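Local coordinates for DNA helicase RecQ (Deinococcus radiodurans, PDB 4Q48), which probably couples ATP hydrolysis to the unwinding of duplex DNA, translocating in the 3'-5' direction, and is present here as its zinc-containing catalytic core, at residues Val278-Arg281 with Phe282-Glu285; Gln451-His454 with Gln455-Thr458; Pro128-Leu131 with Asp132-Arg136; Val345-Val348 with Arg349-Leu352. All blocks are in the same frame, centred on the assembly; numbering follows the deposited sequence.

Contact 1 of 4, residues Val278-Arg281 with Phe282-Glu285; sequences VQER and FLNE
Phe282 starts the last turn of helix 272-284, its backbone N bonded to Val278 O at 3.0 Å. Its CG stands anti to the backbone N (chi1 -166°), which leads the ring away from this turn toward the sheet. Leu283 follows on the outer side, CD1 lying beside the carboxylate of Glu280. Asn284 is gripped twice by Glu280: N bonds to Glu280 O at 2.8 Å, and ND2 reaches Glu280 OE1 at 3.0 Å on that oxygen's anti lone pair, with OE1 lying 32° out of the Asn284 amide plane. Glu285 leaves the helix, yet its N still meets Arg281 O at 3.3 Å. Its extended chain brings the carboxylate to the guanidinium edge, the two planes 21° apart: OE1 pairs with Arg281 NH2 at 3.2 Å in a salt bridge of doubtful exact geometry, NH2 being less surely placed, and OE2 bonds weakly to NE. Arg281 NH2 also forms a salt bridge with Asp262. A leucine in place of this arginine would probably leave both acids without their shared positive mate. Within the beta-alpha-beta unit 263-266, 272-284, 289-292, Val278 rests on Leu264, Tyr266 and Val290, and Phe282 on Val290; Phe282 also reaches Ala238 and Ile240 of strand 238-242.

Contact 2 of 4, residues Gln451-His454 with Gln455-Thr458; sequences QGHH and QLPT
Leu456 folds back over His453 and Gly452 in the close-packed half of this turn, which follows helix 446-451 in the RQC domain. Its CD2 comes obliquely to the His453 ring, 3.8 Å from CD2 of that ring, while CD1 sits 3.6 Å from His453 CA and near Gly452 O. The two side chains run side by side, and Gln451 CB lies over the centre of one imidazole face. His453 is buried: ND1 bonds to His435 NE2, and Phe431 meets the ring edge-to-face. The solvent side is looser. There the Gln455 chain crosses His454 obliquely, CG 3.7 Å from His454 CD2, with amide and ring planes 34° apart. With chi1 at 51°, His454 CG is set between the backbone N and the carbonyl carbon, and this brings one ring face over Gly452 O. Were this histidine an alanine, Gly452 O and the Gln455 chain would probably lose the flat ring beside them. Gly452 ends the helix in a Schellman motif. Gln455 N bonds to Gly452 O at 3.1 Å, and Leu456 N weakly to His453 O. Backbone bonds shape the turn, while its side chains meet across it by van der Waals contact.

Contact 3 of 4, residues Pro128-Leu131 with Asp132-Arg136; sequences PRTL and DLLER
Leu134 reaches back along helix 128-135 to Thr130 and Leu131, and it can be followed outward atom by atom. Its CB lies 3.6 Å from Leu131 O and a little farther from Thr130 O. Next, CG comes to 3.5 Å from Thr130 O, because chi1 of -73° sets it anti to the carbonyl carbon, beside its own backbone N. At the tip, CD1 continues past the same oxygen and approaches Leu131 CA, meeting Leu131 CD2 at 4.4 Å in an apolar contact and standing 4.3 Å from Thr130 CG2. The Thr130 carbonyl thus has the leucine branch beside it while accepting the Leu134 N-H at 3.2 Å (158°). One residue earlier, Leu133 N bonds to Arg129 O at 3.3 Å. The bonds of Asp132 N to Pro128 O and of Glu135 N to Leu131 O are weak. Along the exposed flank, the Asp132 carboxylate carbon CG lies 3.4 Å from Pro128 O.

The polar tips are engaged beyond this turn: Asp132 OD1 forms a salt bridge with Arg170, Arg129 NH1 another with Glu107, and Thr130 OG1 bonds to Arg124 O. Leu131 and Leu134 both rest on Phe171, and Leu133 touches Glu107 of helix 100-111. This is a short amphipathic helix with i to i+4 backbone bonding, its leucines turned inward and its charged residues outward. It is one of the helices linking strands of the parallel sheet in the DEAD/DEAH-box, RecA-like helicase domain, here between strands 117-120 and 139-145.

Contact 4 of 4, residues Val345-Val348 with Arg349-Leu352; sequences VVNV and RRML
The Arg349 guanidinium has Val345 CG1 over one face, 3.5 Å above its plane and offset toward the rim; the Arg350 group has CG of adjacent Met351 over one of its faces. Both belong to helix 342-354, a helix of the RecQ zinc-binding region, and their side chains bear on neighbours three or four residues away. Val345 and Arg349 run side by side. Val345 CG1 is 3.5 Å from Arg349 NH2 and 3.6 Å from its CZ, and the bend of the arginine at chi3 (-88°) folds the guanidinium back over it. Leu373 of helix 359-376 touches both residues, so the aliphatic part of the pair packs against that helix. On another side of the helix, Asn347 OD1 approaches the Arg350 guanidinium obliquely, 3.7 Å from NH2, with amide and guanidinium planes 47° apart. Arg350 NH1 makes a weak bond to Gln354 OE1, one turn farther on. Underneath run the helical backbone bonds: Arg349 N to Val345 O at 2.9 Å, Arg350 N to Val346 O, Met351 N to Asn347 O, and Leu352 N to Val348 O. The extended Met351 chain crosses Asn347 and brings its terminal methyl CE to 3.2 Å from Asn347 OD1.

How the contacts relate
From the N terminus the chain meets contact 3 first, on a helix of the domain built round the seven-stranded sheet, then contact 1, on a helix packed on the six-stranded sheet of the second RecA-like domain. Contact 4, facing helix 359-376 in the zinc-binding region, and contact 2, in the RQC domain, follow. All are in series, without nesting or crossing, and each joins adjoining residues, so none closes a long loop. Contact 4 lies within one helix; contacts 1 and 3 run along a helix to the residue just past its end; contact 2 shapes a turn. None touches another: centres of contacts 1 and 4 are about 35 Å apart, those of 1 and 2 about 67 Å.

Contact 1 of 4, residues Val278-Arg281 with Phe282-Glu285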
loop_
_atom_site.group_PDB
_atom_site.type_symbol
_atom_site.label_atom_id
_atom_site.label_comp_id
_atom_site.label_asym_id
_atom_site.label_seq_id
_atom_site.Cartn_x
_atom_site.Cartn_y
_atom_site.Cartn_z
ATOM N N VAL A 278 16.137 -23.959 1.376
ATOM C CA VAL A 278 15.762 -23.163 2.541
ATOM C C VAL A 278 14.259 -23.006 2.590
ATOM O O VAL A 278 13.668 -23.132 3.657
ATOM C CB VAL A 278 16.433 -21.777 2.560
ATOM C CG1 VAL A 278 15.831 -20.911 3.656
ATOM C CG2 VAL A 278 17.924 -21.926 2.781
ATOM N N GLN A 279 13.634 -22.746 1.446
ATOM C CA GLN A 279 12.183 -22.689 1.434
ATOM C C GLN A 279 11.589 -23.955 2.045
ATOM O O GLN A 279 10.843 -23.865 3.006
ATOM C CB GLN A 279 11.632 -22.514 0.020
ATOM C CG GLN A 279 11.935 -21.201 -0.654
ATOM C CD GLN A 279 10.941 -20.926 -1.766
ATOM O OE1 GLN A 279 9.800 -21.391 -1.713
ATOM N NE2 GLN A 279 11.366 -20.177 -2.782
ATOM N N GLU A 280 11.975 -25.128 1.546
ATOM C CA GLU A 280 11.416 -26.381 2.064
ATOM C C GLU A 280 11.666 -26.565 3.570
ATOM O O GLU A 280 10.743 -26.912 4.305
ATOM C CB GLU A 280 11.966 -27.602 1.301
ATOM C CG GLU A 280 11.409 -27.812 -0.126
ATOM C CD GLU A 280 9.937 -27.413 -0.288
ATOM O OE1 GLU A 280 9.070 -28.000 0.396
ATOM O OE2 GLU A 280 9.645 -26.518 -1.117
ATOM N N ARG A 281 12.877 -26.303 4.050
ATOM C CA ARG A 281 13.103 -26.468 5.486
ATOM C C ARG A 281 12.170 -25.574 6.313
ATOM O O ARG A 281 11.660 -25.981 7.363
ATOM C CB ARG A 281 14.556 -26.190 5.858
ATOM C CG ARG A 281 15.492 -27.349 5.629
ATOM C CD ARG A 281 16.626 -27.309 6.662
ATOM N NE ARG A 281 16.124 -27.371 8.034
ATOM C CZ ARG A 281 16.872 -27.159 9.121
ATOM N NH1 ARG A 281 18.165 -26.859 8.995
ATOM N NH2 ARG A 281 16.334 -27.239 10.339
ATOM N N PHE A 282 11.942 -24.362 5.827
ATOM C CA PHE A 282 11.011 -23.459 6.469
ATOM C C PHE A 282 9.586 -23.996 6.321
ATOM O O PHE A 282 8.851 -24.087 7.297
ATOM C CB PHE A 282 11.129 -22.053 5.875
ATOM C CG PHE A 282 10.453 -20.981 6.693
ATOM C CD1 PHE A 282 10.646 -20.908 8.071
ATOM C CD2 PHE A 282 9.644 -20.026 6.085
ATOM C CE1 PHE A 282 10.034 -19.918 8.823
ATOM C CE2 PHE A 282 9.031 -19.037 6.827
ATOM C CZ PHE A 282 9.223 -18.987 8.205
ATOM N N LEU A 283 9.225 -24.401 5.104
ATOM C CA LEU A 283 7.849 -24.767 4.766
ATOM C C LEU A 283 7.375 -26.050 5.448
ATOM O O LEU A 283 6.190 -26.190 5.757
ATOM C CB LEU A 283 7.707 -24.977 3.256
ATOM C CG LEU A 283 8.127 -24.007 2.149
ATOM C CD1 LEU A 283 7.857 -24.622 0.773
ATOM C CD2 LEU A 283 7.550 -22.612 2.255
ATOM N N ASN A 284 8.303 -26.985 5.665
ATOM C CA ASN A 284 7.952 -28.369 6.015
ATOM C C ASN A 284 8.310 -28.750 7.421
ATOM O O ASN A 284 7.862 -29.779 7.919
ATOM C CB ASN A 284 8.671 -29.382 5.104
ATOM C CG ASN A 284 8.311 -29.237 3.650
ATOM O OD1 ASN A 284 7.281 -28.647 3.297
ATOM N ND2 ASN A 284 9.164 -29.782 2.782
ATOM N N GLU A 285 9.145 -27.945 8.056
ATOM C CA GLU A 285 9.542 -28.272 9.410
ATOM C C GLU A 285 9.002 -27.258 10.392
ATOM O O GLU A 285 8.359 -26.280 10.014
ATOM C CB GLU A 285 11.057 -28.363 9.529
ATOM C CG GLU A 285 11.678 -29.367 8.589
ATOM C CD GLU A 285 13.198 -29.404 8.686
ATOM O OE1 GLU A 285 13.737 -29.106 9.781
ATOM O OE2 GLU A 285 13.849 -29.725 7.667
#

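Contact 2 of 4, residues Gln451-His454 with Gln455-Thr458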
loop_
_atom_site.group_PDB
_atom_site.type_symbol
_atom_site.label_atom_id
_atom_site.label_comp_id
_atom_site.label_asym_id
_atom_site.label_seq_id
_atom_site.Cartn_x
_atom_site.Cartn_y
_atom_site.Cartn_z
ATOM N N GLN A 451 -1.358 40.697 0.750
ATOM C CA GLN A 451 -2.588 39.892 0.662
ATOM C C GLN A 451 -3.663 40.354 1.659
ATOM O O GLN A 451 -4.791 39.836 1.659
ATOM C CB GLN A 451 -2.280 38.406 0.865
ATOM C CG GLN A 451 -1.249 37.817 -0.075
ATOM C CD GLN A 451 -1.838 37.423 -1.412
ATOM O OE1 GLN A 451 -3.054 37.376 -1.569
ATOM N NE2 GLN A 451 -0.976 37.137 -2.386
ATOM N N GLY A 452 -3.301 41.334 2.488
ATOM C CA GLY A 452 -4.199 41.944 3.460
ATOM C C GLY A 452 -4.290 41.194 4.775
ATOM O O GLY A 452 -4.971 41.610 5.729
ATOM N N HIS A 453 -3.520 40.116 4.850
ATOM C CA HIS A 453 -3.602 39.173 5.949
ATOM C C HIS A 453 -3.349 39.799 7.291
ATOM O O HIS A 453 -3.663 39.198 8.305
ATOM C CB HIS A 453 -2.622 38.043 5.704
ATOM C CG HIS A 453 -3.019 37.155 4.570
ATOM N ND1 HIS A 453 -2.196 36.176 4.066
ATOM C CD2 HIS A 453 -4.181 37.070 3.878
ATOM C CE1 HIS A 453 -2.824 35.535 3.092
ATOM N NE2 HIS A 453 -4.029 36.057 2.962
ATOM N N HIS A 454 -2.844 41.024 7.302
ATOM C CA HIS A 454 -2.470 41.660 8.562
ATOM C C HIS A 454 -3.672 42.086 9.403
ATOM O O HIS A 454 -3.541 42.285 10.610
ATOM C CB HIS A 454 -1.542 42.867 8.320
ATOM C CG HIS A 454 -2.056 43.850 7.313
ATOM N ND1 HIS A 454 -1.974 43.631 5.952
ATOM C CD2 HIS A 454 -2.627 45.068 7.467
ATOM C CE1 HIS A 454 -2.494 44.663 5.313
ATOM N NE2 HIS A 454 -2.898 45.549 6.208
ATOM N N GLN A 455 -4.849 42.227 8.807
ATOM C CA GLN A 455 -6.001 42.317 9.695
ATOM C C GLN A 455 -7.210 41.502 9.245
ATOM O O GLN A 455 -8.339 41.956 9.264
ATOM C CB GLN A 455 -6.336 43.797 9.985
ATOM C CG GLN A 455 -6.083 44.804 8.872
ATOM C CD GLN A 455 -5.805 46.210 9.428
ATOM O OE1 GLN A 455 -5.501 46.378 10.621
ATOM N NE2 GLN A 455 -5.890 47.222 8.559
ATOM N N LEU A 456 -6.916 40.234 8.983
ATOM C CA LEU A 456 -7.857 39.140 9.143
ATOM C C LEU A 456 -7.986 38.991 10.654
ATOM O O LEU A 456 -7.040 39.304 11.380
ATOM C CB LEU A 456 -7.305 37.860 8.532
ATOM C CG LEU A 456 -7.510 37.499 7.072
ATOM C CD1 LEU A 456 -7.198 38.672 6.168
ATOM C CD2 LEU A 456 -6.550 36.365 6.764
ATOM N N PRO A 457 -9.132 38.517 11.150
ATOM C CA PRO A 457 -9.247 38.348 12.608
ATOM C C PRO A 457 -8.286 37.298 13.201
ATOM O O PRO A 457 -8.047 37.324 14.410
ATOM C CB PRO A 457 -10.702 37.913 12.789
ATOM C CG PRO A 457 -11.033 37.253 11.519
ATOM C CD PRO A 457 -10.338 38.062 10.455
ATOM N N THR A 458 -7.762 36.402 12.362
ATOM C CA THR A 458 -6.851 35.321 12.780
ATOM C C THR A 458 -5.383 35.755 12.941
ATOM O O THR A 458 -4.521 34.956 13.317
ATOM C CB THR A 458 -6.883 34.146 11.766
ATOM O OG1 THR A 458 -6.334 32.967 12.360
ATOM C CG2 THR A 458 -6.063 34.477 10.542
#

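Contact 3 of 4, residues Pro128-Leu131 with Asp132-Arg136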
loop_
_atom_site.group_PDB
_atom_site.type_symbol
_atom_site.label_atom_id
_atom_site.label_comp_id
_atom_site.label_asym_id
_atom_site.label_seq_id
_atom_site.Cartn_x
_atom_site.Cartn_y
_atom_site.Cartn_z
ATOM N N PRO A 128 -2.205 -0.763 -31.778
ATOM C CA PRO A 128 -3.398 -0.288 -32.500
ATOM C C PRO A 128 -4.198 -1.443 -33.103
ATOM O O PRO A 128 -5.428 -1.442 -33.108
ATOM C CB PRO A 128 -2.812 0.615 -33.595
ATOM C CG PRO A 128 -1.458 1.010 -33.087
ATOM C CD PRO A 128 -0.965 -0.215 -32.357
ATOM N N ARG A 129 -3.478 -2.451 -33.564
ATOM C CA ARG A 129 -4.104 -3.658 -34.068
ATOM C C ARG A 129 -4.922 -4.369 -32.990
ATOM O O ARG A 129 -6.066 -4.775 -33.238
ATOM C CB ARG A 129 -3.049 -4.588 -34.649
ATOM C CG ARG A 129 -3.603 -5.815 -35.260
ATOM C CD ARG A 129 -2.537 -6.866 -35.343
ATOM N NE ARG A 129 -3.017 -8.110 -35.930
ATOM C CZ ARG A 129 -3.204 -9.219 -35.228
ATOM N NH1 ARG A 129 -2.961 -9.200 -33.922
ATOM N NH2 ARG A 129 -3.642 -10.332 -35.820
ATOM N N THR A 130 -4.351 -4.520 -31.795
ATOM C CA THR A 130 -5.038 -5.250 -30.740
ATOM C C THR A 130 -6.351 -4.561 -30.328
ATOM O O THR A 130 -7.370 -5.213 -30.115
ATOM C CB THR A 130 -4.122 -5.404 -29.491
ATOM O OG1 THR A 130 -2.939 -6.118 -29.851
ATOM C CG2 THR A 130 -4.835 -6.149 -28.353
ATOM N N LEU A 131 -6.329 -3.240 -30.254
ATOM C CA LEU A 131 -7.510 -2.489 -29.847
ATOM C C LEU A 131 -8.629 -2.661 -30.883
ATOM O O LEU A 131 -9.817 -2.636 -30.550
ATOM C CB LEU A 131 -7.145 -1.019 -29.649
ATOM C CG LEU A 131 -6.356 -0.797 -28.349
ATOM C CD1 LEU A 131 -5.551 0.468 -28.446
ATOM C CD2 LEU A 131 -7.236 -0.768 -27.099
ATOM N N ASP A 132 -8.238 -2.878 -32.137
ATOM C CA ASP A 132 -9.200 -3.096 -33.209
ATOM C C ASP A 132 -9.933 -4.441 -33.041
ATOM O O ASP A 132 -11.167 -4.480 -33.193
ATOM C CB ASP A 132 -8.494 -3.054 -34.578
ATOM C CG ASP A 132 -8.240 -1.628 -35.078
ATOM O OD1 ASP A 132 -8.801 -0.672 -34.515
ATOM O OD2 ASP A 132 -7.447 -1.460 -36.027
ATOM N N LEU A 133 -9.196 -5.520 -32.714
ATOM C CA LEU A 133 -9.800 -6.841 -32.496
ATOM C C LEU A 133 -10.833 -6.764 -31.393
ATOM O O LEU A 133 -11.945 -7.320 -31.494
ATOM C CB LEU A 133 -8.782 -7.899 -32.097
ATOM C CG LEU A 133 -7.738 -8.462 -33.057
ATOM C CD1 LEU A 133 -7.333 -9.808 -32.530
ATOM C CD2 LEU A 133 -8.228 -8.598 -34.490
ATOM N N LEU A 134 -10.472 -6.042 -30.344
ATOM C CA LEU A 134 -11.334 -5.960 -29.189
ATOM C C LEU A 134 -12.667 -5.371 -29.588
ATOM O O LEU A 134 -13.718 -5.766 -29.071
ATOM C CB LEU A 134 -10.653 -5.118 -28.113
ATOM C CG LEU A 134 -9.494 -5.871 -27.435
ATOM C CD1 LEU A 134 -8.623 -4.931 -26.639
ATOM C CD2 LEU A 134 -10.044 -6.968 -26.534
ATOM N N GLU A 135 -12.624 -4.443 -30.544
ATOM C CA GLU A 135 -13.827 -3.766 -30.997
ATOM C C GLU A 135 -14.776 -4.753 -31.664
ATOM O O GLU A 135 -16.005 -4.582 -31.594
ATOM C CB GLU A 135 -13.469 -2.624 -31.935
ATOM C CG GLU A 135 -13.422 -1.288 -31.242
ATOM C CD GLU A 135 -12.897 -0.163 -32.130
ATOM O OE1 GLU A 135 -12.628 -0.410 -33.320
ATOM O OE2 GLU A 135 -12.719 0.970 -31.623
ATOM N N ARG A 136 -14.199 -5.793 -32.277
ATOM C CA ARG A 136 -14.985 -6.859 -32.905
ATOM C C ARG A 136 -14.925 -8.209 -32.143
ATOM O O ARG A 136 -15.109 -9.270 -32.730
ATOM C CB ARG A 136 -14.552 -7.033 -34.385
ATOM C CG ARG A 136 -13.042 -7.078 -34.653
ATOM C CD ARG A 136 -12.717 -6.956 -36.144
ATOM N NE ARG A 136 -11.454 -7.573 -36.588
ATOM C CZ ARG A 136 -11.304 -8.864 -36.892
ATOM N NH1 ARG A 136 -12.333 -9.690 -36.829
ATOM N NH2 ARG A 136 -10.130 -9.329 -37.291
#

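Contact 4 of 4, residues Val345-Val348 with Arg349-Leu352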
loop_
_atom_site.group_PDB
_atom_site.type_symbol
_atom_site.label_atom_id
_atom_site.label_comp_id
_atom_site.label_asym_id
_atom_site.label_seq_id
_atom_site.Cartn_x
_atom_site.Cartn_y
_atom_site.Cartn_z
ATOM N N VAL A 345 18.221 6.003 10.133
ATOM C CA VAL A 345 17.590 7.082 9.381
ATOM C C VAL A 345 18.631 7.893 8.647
ATOM O O VAL A 345 18.440 8.259 7.481
ATOM C CB VAL A 345 16.765 8.018 10.264
ATOM C CG1 VAL A 345 16.135 9.140 9.397
ATOM C CG2 VAL A 345 15.696 7.233 11.025
ATOM N N VAL A 346 19.742 8.149 9.331
ATOM C CA VAL A 346 20.868 8.875 8.742
ATOM C C VAL A 346 21.429 8.142 7.524
ATOM O O VAL A 346 21.618 8.741 6.472
ATOM C CB VAL A 346 21.997 9.095 9.777
ATOM C CG1 VAL A 346 23.219 9.684 9.110
ATOM C CG2 VAL A 346 21.520 9.999 10.893
ATOM N N ASN A 347 21.660 6.843 7.663
ATOM C CA ASN A 347 22.229 6.061 6.575
ATOM C C ASN A 347 21.307 6.121 5.368
ATOM O O ASN A 347 21.768 6.279 4.233
ATOM C CB ASN A 347 22.469 4.603 7.014
ATOM C CG ASN A 347 23.468 3.852 6.112
ATOM O OD1 ASN A 347 23.565 4.107 4.909
ATOM N ND2 ASN A 347 24.198 2.905 6.701
ATOM N N VAL A 348 20.003 6.050 5.626
ATOM C CA VAL A 348 19.017 6.095 4.559
ATOM C C VAL A 348 18.982 7.429 3.842
ATOM O O VAL A 348 18.996 7.472 2.616
ATOM C CB VAL A 348 17.609 5.811 5.096
ATOM C CG1 VAL A 348 16.535 6.247 4.089
ATOM C CG2 VAL A 348 17.482 4.350 5.460
ATOM N N ARG A 349 18.966 8.520 4.601
ATOM C CA ARG A 349 18.860 9.845 3.994
ATOM C C ARG A 349 20.129 10.160 3.206
ATOM O O ARG A 349 20.085 10.942 2.245
ATOM C CB ARG A 349 18.513 10.918 5.035
ATOM C CG ARG A 349 16.997 10.984 5.247
ATOM C CD ARG A 349 16.464 12.349 5.653
ATOM N NE ARG A 349 16.493 12.535 7.104
ATOM C CZ ARG A 349 15.439 12.388 7.902
ATOM N NH1 ARG A 349 14.258 12.059 7.396
ATOM N NH2 ARG A 349 15.572 12.575 9.208
ATOM N N ARG A 350 21.247 9.531 3.580
ATOM C CA ARG A 350 22.491 9.756 2.843
ATOM C C ARG A 350 22.452 9.056 1.485
ATOM O O ARG A 350 22.831 9.639 0.473
ATOM C CB ARG A 350 23.704 9.224 3.617
ATOM C CG ARG A 350 24.954 9.078 2.732
ATOM C CD ARG A 350 26.151 8.344 3.377
ATOM N NE ARG A 350 26.040 6.877 3.333
ATOM C CZ ARG A 350 26.180 6.130 2.233
ATOM N NH1 ARG A 350 26.417 6.698 1.053
ATOM N NH2 ARG A 350 26.064 4.807 2.303
ATOM N N MET A 351 21.926 7.836 1.448
ATOM C CA MET A 351 21.776 7.121 0.189
ATOM C C MET A 351 20.794 7.791 -0.762
ATOM O O MET A 351 21.028 7.794 -1.970
ATOM C CB MET A 351 21.350 5.690 0.443
ATOM C CG MET A 351 22.479 4.855 0.942
ATOM S SD MET A 351 21.912 3.258 1.486
ATOM C CE MET A 351 23.452 2.615 2.124
ATOM N N LEU A 352 19.697 8.340 -0.239
ATOM C CA LEU A 352 18.809 9.103 -1.096
ATOM C C LEU A 352 19.615 10.226 -1.716
ATOM O O LEU A 352 19.500 10.487 -2.914
ATOM C CB LEU A 352 17.602 9.666 -0.338
ATOM C CG LEU A 352 16.663 10.557 -1.189
ATOM C CD1 LEU A 352 16.125 9.863 -2.467
ATOM C CD2 LEU A 352 15.522 11.196 -0.369
#